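Local coordinates for protein maleate cis-trans isomerase (Pseudomonas putida, PDB 4FQ5) that probably catalyses the cis-trans isomerisation of maleate to fumarate and works as a homodimer, at residues S84-C87 and A88-S92; T249-M252 and L253-L256. The protein carries 1 engineered substitution. All coordinates share one frame; numbering follows the deposited sequence.

Interaction 1: residues S84-C87 and A88-S92; sequences SDRC and ALELS
OE2 of Glu90 lies at the edge of the Arg86 guanidinium, in its plane, one helical turn on, and the guanidinium and carboxylate planes are turned 51° against each other. NH2 of Arg86 gives a salt-bridging hydrogen bond of 2.9 Å to OE2 of Glu90. On the acid side the fit is less flat: OE2 is approached on its syn side, but the donor stands 34° out of the carboxylate plane. The arginine chain leaves the helix with CG anti to the backbone N and bends back at chi3 (61°), which brings NH2 over to the glutamate while CG of Arg86 lies 3.4 Å from the same OE2 of Glu90. The Glu90 chain runs extended beyond CG to meet it. Both groups have further partners: OE1 of Glu90 takes part in a hydrogen bond with Ser65 OG, its strongest polar contact, and NH1 of Arg86 bonds to Arg66 O. Beside the pair lie Arg86 and Glu90 of the second subunit, whose ion pairs with it are long and weak. Along the backbone, the i to i+4 bonds run from Ala88 N to Ser84 O at 3.1 Å through to Leu91 N to Cys87 O at 3.0 Å. Around the helix, Cys87 and Leu91 face strands 27-35 and 59-67, whereas Leu89 packs on Val125 of helix 114-128 and Asp85 forms a salt bridge with Arg121. This is an i to i+4 salt bridge on a helix packed against a parallel sheet, with the Arg86-Glu90 pair next to the second subunit.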
loop_
_atom_site.group_PDB
_atom_site.type_symbol
_atom_site.label_atom_id
_atom_site.label_comp_id
_atom_site.label_asym_id
_atom_site.label_seq_id
_atom_site.Cartn_x
_atom_site.Cartn_y
_atom_site.Cartn_z
ATOM N N SER A 84 26.726 -21.443 0.778
ATOM C CA SER A 84 25.719 -21.390 -0.275
ATOM C C SER A 84 24.701 -22.533 -0.208
ATOM O O SER A 84 23.487 -22.297 -0.218
ATOM C CB SER A 84 26.439 -21.432 -1.626
ATOM O OG SER A 84 25.729 -20.724 -2.607
ATOM N N ASP A 85 25.210 -23.764 -0.160
ATOM C CA ASP A 85 24.382 -24.966 -0.065
ATOM C C ASP A 85 23.472 -24.955 1.162
ATOM O O ASP A 85 22.285 -25.276 1.052
ATOM C CB ASP A 85 25.258 -26.226 -0.035
ATOM C CG ASP A 85 25.847 -26.576 -1.389
ATOM O OD1 ASP A 85 25.659 -25.819 -2.367
ATOM O OD2 ASP A 85 26.504 -27.633 -1.472
ATOM N N ARG A 86 24.038 -24.605 2.321
ATOM C CA ARG A 86 23.277 -24.500 3.567
ATOM C C ARG A 86 22.092 -23.541 3.398
ATOM O O ARG A 86 20.967 -23.860 3.790
ATOM C CB ARG A 86 24.166 -24.047 4.740
ATOM C CG ARG A 86 23.376 -23.738 6.011
ATOM C CD ARG A 86 24.211 -23.226 7.186
ATOM N NE ARG A 86 24.929 -21.965 6.949
ATOM C CZ ARG A 86 24.396 -20.739 6.965
ATOM N NH1 ARG A 86 25.180 -19.684 6.747
ATOM N NH2 ARG A 86 23.094 -20.542 7.179
ATOM N N CYS A 87 22.357 -22.377 2.808
ATOM C CA CYS A 87 21.329 -21.346 2.611
ATOM C C CYS A 87 20.199 -21.818 1.695
ATOM O O CYS A 87 19.025 -21.569 1.983
ATOM C CB CYS A 87 21.958 -20.038 2.098
ATOM S SG CYS A 87 23.022 -19.188 3.306
ATOM N N ALA A 88 20.550 -22.499 0.599
ATOM C CA ALA A 88 19.549 -23.066 -0.312
ATOM C C ALA A 88 18.718 -24.178 0.339
ATOM O O ALA A 88 17.521 -24.296 0.065
ATOM C CB ALA A 88 20.198 -23.561 -1.598
ATOM N N LEU A 89 19.354 -24.993 1.186
ATOM C CA LEU A 89 18.629 -25.973 2.001
ATOM C C LEU A 89 17.659 -25.271 2.946
ATOM O O LEU A 89 16.508 -25.678 3.074
ATOM C CB LEU A 89 19.591 -26.859 2.811
ATOM C CG LEU A 89 20.329 -27.980 2.065
ATOM C CD1 LEU A 89 21.540 -28.468 2.853
ATOM C CD2 LEU A 89 19.391 -29.139 1.738
ATOM N N GLU A 90 18.130 -24.212 3.599
ATOM C CA GLU A 90 17.300 -23.443 4.524
ATOM C C GLU A 90 16.048 -22.877 3.851
ATOM O O GLU A 90 14.943 -22.981 4.390
ATOM C CB GLU A 90 18.117 -22.337 5.216
ATOM C CG GLU A 90 19.054 -22.880 6.289
ATOM C CD GLU A 90 19.994 -21.844 6.890
ATOM O OE1 GLU A 90 19.895 -20.644 6.555
ATOM O OE2 GLU A 90 20.845 -22.242 7.716
ATOM N N LEU A 91 16.218 -22.318 2.660
ATOM C CA LEU A 91 15.107 -21.672 1.969
ATOM C C LEU A 91 14.187 -22.660 1.259
ATOM O O LEU A 91 12.980 -22.415 1.170
ATOM C CB LEU A 91 15.610 -20.573 1.019
ATOM C CG LEU A 91 16.196 -19.336 1.726
ATOM C CD1 LEU A 91 16.863 -18.404 0.727
ATOM C CD2 LEU A 91 15.130 -18.596 2.530
ATOM N N SER A 92 14.732 -23.774 0.769
ATOM C CA SER A 92 13.878 -24.800 0.159
ATOM C C SER A 92 13.071 -25.598 1.197
ATOM O O SER A 92 12.052 -26.190 0.853
ATOM C CB SER A 92 14.639 -25.713 -0.822
ATOM O OG SER A 92 15.773 -26.313 -0.231
#

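Interaction 2: residues T249-M252 and L253-L256; sequences TWAM and LTAL
Ala251 O is gripped twice from the next turn, by Ala255 N at 2.9 Å and by Thr254 OG1 at 2.8 Å, both coming from the same face of its carbonyl plane. The hydroxyl bond is a threonine side chain turned back onto an i-3 carbonyl, in the last turn of helix 244-255. With chi1 at 60°, OG1 of Thr254 sits between its own backbone N and carbonyl carbon; this leaves CG2 to lean over the Trp250 ring. There the methyl makes a CH-pi contact, Thr254 CG2 standing 3.8 Å from the centroid of the five-membered ring of Trp250, 20° off the ring normal. The indole NE1 is hydrogen-bonded to Tyr273 O, which probably helps fix the ring's rotation. An alanine in place of Thr254 would probably take the hydroxyl donor from Ala251 O and uncover that part of the indole face. Beyond it the helix ends: Leu256 N makes weak bonds to Met252 O and Leu253 O, and Leu256 is the first residue to leave helical phi/psi. On another side, Thr249 and Leu253 run side by side toward helix 41-52, with Leu253 CD2 at 4.1 Å from Thr249 OG1, a buried hydroxyl that has no polar partner.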
loop_
_atom_site.group_PDB
_atom_site.type_symbol
_atom_site.label_atom_id
_atom_site.label_comp_id
_atom_site.label_asym_id
_atom_site.label_seq_id
_atom_site.Cartn_x
_atom_site.Cartn_y
_atom_site.Cartn_z
ATOM N N THR A 249 15.355 -8.781 -9.692
ATOM C CA THR A 249 13.889 -8.857 -9.622
ATOM C C THR A 249 13.297 -9.111 -11.001
ATOM O O THR A 249 12.337 -9.866 -11.134
ATOM C CB THR A 249 13.184 -7.684 -8.871
ATOM O OG1 THR A 249 12.392 -6.901 -9.768
ATOM C CG2 THR A 249 14.129 -6.819 -8.091
ATOM N N TRP A 250 13.896 -8.512 -12.026
ATOM C CA TRP A 250 13.536 -8.821 -13.398
ATOM C C TRP A 250 13.672 -10.303 -13.666
ATOM O O TRP A 250 12.745 -10.933 -14.194
ATOM C CB TRP A 250 14.366 -7.998 -14.381
ATOM C CG TRP A 250 14.124 -8.412 -15.806
ATOM C CD1 TRP A 250 13.093 -8.005 -16.651
ATOM C CD2 TRP A 250 14.911 -9.371 -16.596
ATOM N NE1 TRP A 250 13.191 -8.628 -17.874
ATOM C CE2 TRP A 250 14.256 -9.457 -17.907
ATOM C CE3 TRP A 250 16.052 -10.132 -16.358
ATOM C CZ2 TRP A 250 14.741 -10.276 -18.918
ATOM C CZ3 TRP A 250 16.527 -10.958 -17.386
ATOM C CH2 TRP A 250 15.885 -11.023 -18.637
ATOM N N ALA A 251 14.808 -10.881 -13.273
ATOM C CA ALA A 251 15.060 -12.307 -13.508
ATOM C C ALA A 251 14.137 -13.230 -12.708
ATOM O O ALA A 251 13.676 -14.244 -13.225
ATOM C CB ALA A 251 16.527 -12.648 -13.262
ATOM N N MET A 252 13.853 -12.868 -11.460
ATOM C CA MET A 252 12.901 -13.619 -10.639
ATOM C C MET A 252 11.504 -13.625 -11.267
ATOM O O MET A 252 10.877 -14.681 -11.395
ATOM C CB MET A 252 12.830 -13.043 -9.225
ATOM C CG MET A 252 13.986 -13.410 -8.317
ATOM S SD MET A 252 13.878 -12.493 -6.767
ATOM C CE MET A 252 15.020 -13.431 -5.771
ATOM N N LEU A 253 11.026 -12.442 -11.652
ATOM C CA LEU A 253 9.730 -12.313 -12.320
ATOM C C LEU A 253 9.668 -13.145 -13.609
ATOM O O LEU A 253 8.702 -13.885 -13.831
ATOM C CB LEU A 253 9.429 -10.843 -12.620
ATOM C CG LEU A 253 8.488 -9.971 -11.768
ATOM C CD1 LEU A 253 8.017 -10.567 -10.445
ATOM C CD2 LEU A 253 9.101 -8.587 -11.582
ATOM N N THR A 254 10.702 -13.039 -14.444
ATOM C CA THR A 254 10.728 -13.787 -15.704
ATOM C C THR A 254 10.759 -15.302 -15.458
ATOM O O THR A 254 10.131 -16.069 -16.194
ATOM C CB THR A 254 11.904 -13.381 -16.618
ATOM O OG1 THR A 254 13.143 -13.631 -15.950
ATOM C CG2 THR A 254 11.828 -11.913 -16.986
ATOM N N ALA A 255 11.470 -15.724 -14.410
ATOM C CA ALA A 255 11.569 -17.148 -14.083
ATOM C C ALA A 255 10.221 -17.700 -13.628
ATOM O O ALA A 255 9.975 -18.898 -13.720
ATOM C CB ALA A 255 12.634 -17.384 -13.018
ATOM N N LEU A 256 9.354 -16.813 -13.141
ATOM C CA LEU A 256 8.020 -17.194 -12.693
ATOM C C LEU A 256 6.960 -16.946 -13.755
ATOM O O LEU A 256 5.766 -17.022 -13.464
ATOM C CB LEU A 256 7.649 -16.438 -11.420
ATOM C CG LEU A 256 8.465 -16.799 -10.180
ATOM C CD1 LEU A 256 8.225 -15.769 -9.094
ATOM C CD2 LEU A 256 8.158 -18.217 -9.698
#

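Overall arrangement
Interactions 1 and 2 are each a single helical turn closing on the next, set in two different helices whose contacts lie 19 Å apart between centres, without touching. Strand 27-35 is common to both: 84-92 packs on it through Cys87 and Leu91, and 249-256 through Met252 and Leu256. Both contacts are largely buried, yet their settings differ. Interaction 1 lies farther from the chain centre, where a second subunit adjoins it, and joins opposite charges; interaction 2 touches no other chain, is wedged between helices 41-52 and 138-149, and relies on an aromatic face and a neutral hydroxyl. Neither reaches the bound maleate, about 12 and 13 Å from their nearest side chains.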